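Side-chain contacts in aromatic-ring-hydroxylating dioxygenase beta subunit (PDB 6VW4), which is of unknown function but, as an NTF2-like superfamily member seen binding a polyketide-type ligand, may act in polyketide biosynthesis: residues Q16-A19 with R20-H23; L10-E13 with V14-H17. All blocks are in the same frame, centred on the assembly; numbering follows the deposited sequence.

Interaction 1 (Q16-A19 with R20-H23); sequences QHQA and RQMH. With SDN ([(3S)-9-hydroxy-1-methyl-10-oxo-4,10-dihydro-3H-benzo[g]isochromen-3-yl]acetic acid), chain C.
One face of the His17 ring is met by CG of Gln21, which stands 4.2 Å above the ring plane and off-centre toward the rim, one helical turn further on. The Gln21 amide is turned 37° from the ring, and its NE2 comes to 3.6 Å from His17 NE2; Thr134 supplies the link between them, accepting a weak hydrogen bond from the Gln21 amide and bonding to His17 NE2. Two residues further along, the carbonyl oxygen of Ala19 lies over a face of the His23 ring, 3.2 Å from CG, because chi1 of -68° sets the ring beside its own backbone N, which donates to that same oxygen. Gln16 and Arg20 run side by side. The Gln16 amide nitrogen sits over a face of the guanidinium, with NE2 3.2 Å from Arg20 NH2; both are donors, so this is contact without a bond, and the two planes stand 80° apart. Gln16 NE2 is instead taken up by Ile85 O of the second subunit. The Met22 methyl CE reaches 3.8 Å from C10 of the ligand. Helix 8-26 thus turns Gln16, Ala19, Arg20 and His23 to the second subunit, His17 to Thr134 of strand 132-139, Gln21 mainly to Thr36 and more weakly to that strand, Gln18 to strand 75-86 and Asp122 of strand 111-126, and Met22 to strand 75-86 and Met82 of the second subunit.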
loop_
_atom_site.group_PDB
_atom_site.type_symbol
_atom_site.label_atom_id
_atom_site.label_comp_id
_atom_site.label_asym_id
_atom_site.label_seq_id
_atom_site.Cartn_x
_atom_site.Cartn_y
_atom_site.Cartn_z
ATOM N N GLN A 16 0.390 -6.956 -10.070
ATOM C CA GLN A 16 0.293 -6.260 -11.350
ATOM C C GLN A 16 -1.115 -6.361 -11.910
ATOM O O GLN A 16 -1.663 -5.378 -12.443
ATOM C CB GLN A 16 1.306 -6.836 -12.345
ATOM C CG GLN A 16 1.076 -6.423 -13.807
ATOM C CD GLN A 16 1.910 -5.193 -14.220
ATOM O OE1 GLN A 16 2.611 -4.603 -13.399
ATOM N NE2 GLN A 16 1.822 -4.805 -15.490
ATOM N N HIS A 17 -1.687 -7.564 -11.849
ATOM C CA HIS A 17 -3.042 -7.794 -12.335
ATOM C C HIS A 17 -4.042 -6.989 -11.515
ATOM O O HIS A 17 -4.928 -6.340 -12.063
ATOM C CB HIS A 17 -3.336 -9.312 -12.252
ATOM C CG HIS A 17 -4.754 -9.692 -12.535
ATOM N ND1 HIS A 17 -5.279 -9.734 -13.814
ATOM C CD2 HIS A 17 -5.754 -10.084 -11.701
ATOM C CE1 HIS A 17 -6.549 -10.096 -13.746
ATOM N NE2 HIS A 17 -6.855 -10.341 -12.480
ATOM N N GLN A 18 -3.914 -7.001 -10.184
ATOM C CA GLN A 18 -4.866 -6.214 -9.389
ATOM C C GLN A 18 -4.746 -4.729 -9.691
ATOM O O GLN A 18 -5.756 -4.030 -9.809
ATOM C CB GLN A 18 -4.674 -6.481 -7.903
ATOM C CG GLN A 18 -5.140 -7.894 -7.520
ATOM C CD GLN A 18 -4.803 -8.225 -6.111
ATOM O OE1 GLN A 18 -3.847 -7.682 -5.565
ATOM N NE2 GLN A 18 -5.583 -9.120 -5.500
ATOM N N ALA A 19 -3.514 -4.244 -9.880
ATOM C CA ALA A 19 -3.311 -2.835 -10.186
ATOM C C ALA A 19 -4.000 -2.449 -11.486
ATOM O O ALA A 19 -4.740 -1.456 -11.542
ATOM C CB ALA A 19 -1.817 -2.539 -10.283
ATOM N N ARG A 20 -3.797 -3.246 -12.546
ATOM C CA ARG A 20 -4.439 -2.940 -13.833
ATOM C C ARG A 20 -5.963 -2.986 -13.714
ATOM O O ARG A 20 -6.649 -2.071 -14.170
ATOM C CB ARG A 20 -3.973 -3.916 -14.925
ATOM C CG ARG A 20 -2.503 -3.838 -15.278
ATOM C CD ARG A 20 -2.208 -2.956 -16.465
ATOM N NE ARG A 20 -0.957 -3.355 -17.120
ATOM C CZ ARG A 20 0.013 -2.516 -17.489
ATOM N NH1 ARG A 20 -0.107 -1.200 -17.284
ATOM N NH2 ARG A 20 1.110 -2.993 -18.063
ATOM N N GLN A 21 -6.508 -4.040 -13.101
ATOM C CA GLN A 21 -7.933 -4.091 -12.815
ATOM C C GLN A 21 -8.437 -2.779 -12.232
ATOM O O GLN A 21 -9.436 -2.222 -12.689
ATOM C CB GLN A 21 -8.245 -5.163 -11.776
ATOM C CG GLN A 21 -8.467 -6.471 -12.260
ATOM C CD GLN A 21 -8.886 -7.389 -11.145
ATOM O OE1 GLN A 21 -8.439 -7.258 -9.986
ATOM N NE2 GLN A 21 -9.690 -8.378 -11.494
ATOM N N MET A 22 -7.807 -2.327 -11.135
ATOM C CA MET A 22 -8.349 -1.175 -10.423
ATOM C C MET A 22 -8.097 0.129 -11.161
ATOM O O MET A 22 -8.864 1.079 -10.992
ATOM C CB MET A 22 -7.790 -1.070 -9.004
ATOM C CG MET A 22 -8.189 -2.155 -8.063
ATOM S SD MET A 22 -9.829 -2.892 -8.436
ATOM C CE MET A 22 -10.687 -1.600 -7.400
ATOM N N HIS A 23 -7.034 0.214 -11.964
ATOM C CA HIS A 23 -6.864 1.416 -12.785
ATOM C C HIS A 23 -8.051 1.581 -13.730
ATOM O O HIS A 23 -8.585 2.685 -13.900
ATOM C CB HIS A 23 -5.549 1.389 -13.580
ATOM C CG HIS A 23 -4.306 1.490 -12.726
ATOM N ND1 HIS A 23 -3.044 1.185 -13.202
ATOM C CD2 HIS A 23 -4.137 1.849 -11.423
ATOM C CE1 HIS A 23 -2.157 1.349 -12.232
ATOM N NE2 HIS A 23 -2.793 1.758 -11.147
HETATM O O4 SDN C . -13.725 -3.854 -7.155
HETATM C C11 SDN C . -13.337 -3.875 -5.814
HETATM C C12 SDN C . -14.083 -3.238 -4.823
HETATM C C13 SDN C . -15.378 -2.499 -5.232
HETATM O O5 SDN C . -15.720 -2.480 -6.368
HETATM C C14 SDN C . -16.199 -1.804 -4.161
HETATM C C15 SDN C . -17.508 -1.080 -4.556
HETATM O O3 SDN C . -18.518 -1.006 -3.527
HETATM C C16 SDN C . -17.823 -0.629 -5.990
HETATM C C10 SDN C . -12.152 -4.499 -5.462
HETATM C C9 SDN C . -11.725 -4.521 -4.125
HETATM C C8 SDN C . -12.473 -3.902 -3.136
HETATM C C7 SDN C . -13.654 -3.249 -3.477
HETATM C C6 SDN C . -14.486 -2.539 -2.360
HETATM C C5 SDN C . -15.773 -1.833 -2.780
HETATM C C4 SDN C . -16.581 -1.177 -1.751
HETATM C C3 SDN C . -17.982 -0.767 -2.176
HETATM C C2 SDN C . -17.841 0.740 -2.060
HETATM C C1 SDN C . -18.566 1.507 -0.975
HETATM O O2 SDN C . -19.245 0.888 -0.123
HETATM O O1 SDN C . -18.474 2.769 -0.966
#

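Interaction 2 (L10-E13 with V14-H17); sequences LYAE and VQQH
Tyr11 and Gln15 cross at a slant, one turn apart, with ring and amide planes 60° apart. Gln15 OE1 approaches the ring obliquely, 3.4 Å from Tyr11 CD1, and lies equally near Ala12 CA, while Gln15 CD rests 3.8 Å from Tyr11 CE1. The torsions explain this meeting: the Tyr11 ring swings away from its own backbone N (chi1 -170°), and Gln15 runs back along the helix with CG opposite its carbonyl carbon (chi1 -60°), which brings that CG 3.3 Å from Tyr11 O. Beyond the ring, Tyr11 OH is hydrogen-bonded to Leu83 O. Replacing Gln15 by an alanine would probably leave the CD1-CE1 side of the tyrosine ring without its amide neighbour and open a gap beside Gln15 of the third subunit. Elsewhere on the helix, Leu10 CD1 meets Val14 CG2 at 4.3 Å, a loose apolar touch, while Glu13 extends to a salt bridge with Arg126. The backbone bond from Val14 N to Leu10 O is 2.8 Å long. These i to i+4 pairings are those of a regular alpha-helix, here the N-terminal helix of an NTF2-like fold, with Val14 packed on Leu83 and Leu132 of its curved sheet and Tyr11 and Gln15 meeting its copies.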
loop_
_atom_site.group_PDB
_atom_site.type_symbol
_atom_site.label_atom_id
_atom_site.label_comp_id
_atom_site.label_asym_id
_atom_site.label_seq_id
_atom_site.Cartn_x
_atom_site.Cartn_y
_atom_site.Cartn_z
ATOM N N LEU A 10 4.748 -15.210 -8.973
ATOM C CA LEU A 10 3.296 -15.128 -8.956
ATOM C C LEU A 10 2.815 -13.988 -8.062
ATOM O O LEU A 10 1.796 -13.356 -8.350
ATOM C CB LEU A 10 2.722 -16.460 -8.490
ATOM C CG LEU A 10 1.200 -16.592 -8.497
ATOM C CD1 LEU A 10 0.577 -16.460 -9.833
ATOM C CD2 LEU A 10 0.949 -17.931 -7.869
ATOM N N TYR A 11 3.529 -13.719 -6.972
ATOM C CA TYR A 11 3.111 -12.661 -6.055
ATOM C C TYR A 11 3.117 -11.314 -6.771
ATOM O O TYR A 11 2.122 -10.576 -6.765
ATOM C CB TYR A 11 4.045 -12.678 -4.830
ATOM C CG TYR A 11 3.627 -11.826 -3.688
ATOM C CD1 TYR A 11 4.046 -10.497 -3.599
ATOM C CD2 TYR A 11 2.824 -12.330 -2.698
ATOM C CE1 TYR A 11 3.663 -9.707 -2.553
ATOM C CE2 TYR A 11 2.446 -11.555 -1.640
ATOM C CZ TYR A 11 2.853 -10.242 -1.580
ATOM O OH TYR A 11 2.461 -9.498 -0.519
ATOM N N ALA A 12 4.208 -11.015 -7.462
ATOM C CA ALA A 12 4.269 -9.803 -8.284
ATOM C C ALA A 12 3.238 -9.811 -9.416
ATOM O O ALA A 12 2.672 -8.762 -9.765
ATOM C CB ALA A 12 5.678 -9.634 -8.860
ATOM N N GLU A 13 3.016 -10.964 -10.038
ATOM C CA GLU A 13 2.023 -11.029 -11.108
ATOM C C GLU A 13 0.615 -10.718 -10.588
ATOM O O GLU A 13 -0.166 -10.039 -11.263
ATOM C CB GLU A 13 2.072 -12.414 -11.758
ATOM C CG GLU A 13 1.616 -12.434 -13.206
ATOM C CD GLU A 13 1.440 -13.839 -13.793
ATOM O OE1 GLU A 13 1.944 -14.836 -13.232
ATOM O OE2 GLU A 13 0.758 -13.928 -14.835
ATOM N N VAL A 14 0.261 -11.208 -9.391
ATOM C CA VAL A 14 -1.060 -10.877 -8.828
ATOM C C VAL A 14 -1.173 -9.373 -8.549
ATOM O O VAL A 14 -2.187 -8.734 -8.885
ATOM C CB VAL A 14 -1.350 -11.694 -7.562
ATOM C CG1 VAL A 14 -2.663 -11.153 -6.894
ATOM C CG2 VAL A 14 -1.449 -13.185 -7.892
ATOM N N GLN A 15 -0.129 -8.777 -7.968
ATOM C CA GLN A 15 -0.164 -7.338 -7.710
ATOM C C GLN A 15 -0.323 -6.546 -9.005
ATOM O O GLN A 15 -1.085 -5.571 -9.054
ATOM C CB GLN A 15 1.105 -6.892 -7.002
ATOM C CG GLN A 15 1.361 -7.523 -5.696
ATOM C CD GLN A 15 2.758 -7.174 -5.187
ATOM O OE1 GLN A 15 3.782 -7.740 -5.628
ATOM N NE2 GLN A 15 2.814 -6.227 -4.287
ATOM N N GLN A 16 0.390 -6.956 -10.070
ATOM C CA GLN A 16 0.293 -6.260 -11.350
ATOM C C GLN A 16 -1.115 -6.361 -11.910
ATOM O O GLN A 16 -1.663 -5.378 -12.443
ATOM C CB GLN A 16 1.306 -6.836 -12.345
ATOM C CG GLN A 16 1.076 -6.423 -13.807
ATOM C CD GLN A 16 1.910 -5.193 -14.220
ATOM O OE1 GLN A 16 2.611 -4.603 -13.399
ATOM N NE2 GLN A 16 1.822 -4.805 -15.490
ATOM N N HIS A 17 -1.687 -7.564 -11.849
ATOM C CA HIS A 17 -3.042 -7.794 -12.335
ATOM C C HIS A 17 -4.042 -6.989 -11.515
ATOM O O HIS A 17 -4.928 -6.340 -12.063
ATOM C CB HIS A 17 -3.336 -9.312 -12.252
ATOM C CG HIS A 17 -4.754 -9.692 -12.535
ATOM N ND1 HIS A 17 -5.279 -9.734 -13.814
ATOM C CD2 HIS A 17 -5.754 -10.084 -11.701
ATOM C CE1 HIS A 17 -6.549 -10.096 -13.746
ATOM N NE2 HIS A 17 -6.855 -10.341 -12.480
#

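Interactions 1 and 2 are successive portions of helix 8-26, their centres about 9 Å apart, and they share Gln16 and His17, whose side chains serve the later turns while their backbone N atoms close the earlier ones. Burial differs little, but position does: the centre of interaction 1 lies about 9 Å from the centre of the chain and that of interaction 2 about 14 Å. Interaction 1 supplies Met22 to the ligand pocket, whereas the shared His17 side chain stays about 11 Å from the ligand (nearest atoms). Both contacts touch the second subunit, and Tyr11 and Gln15 of interaction 2 also meet Gln15 of the third, so one helix joins pocket wall and trimer interface.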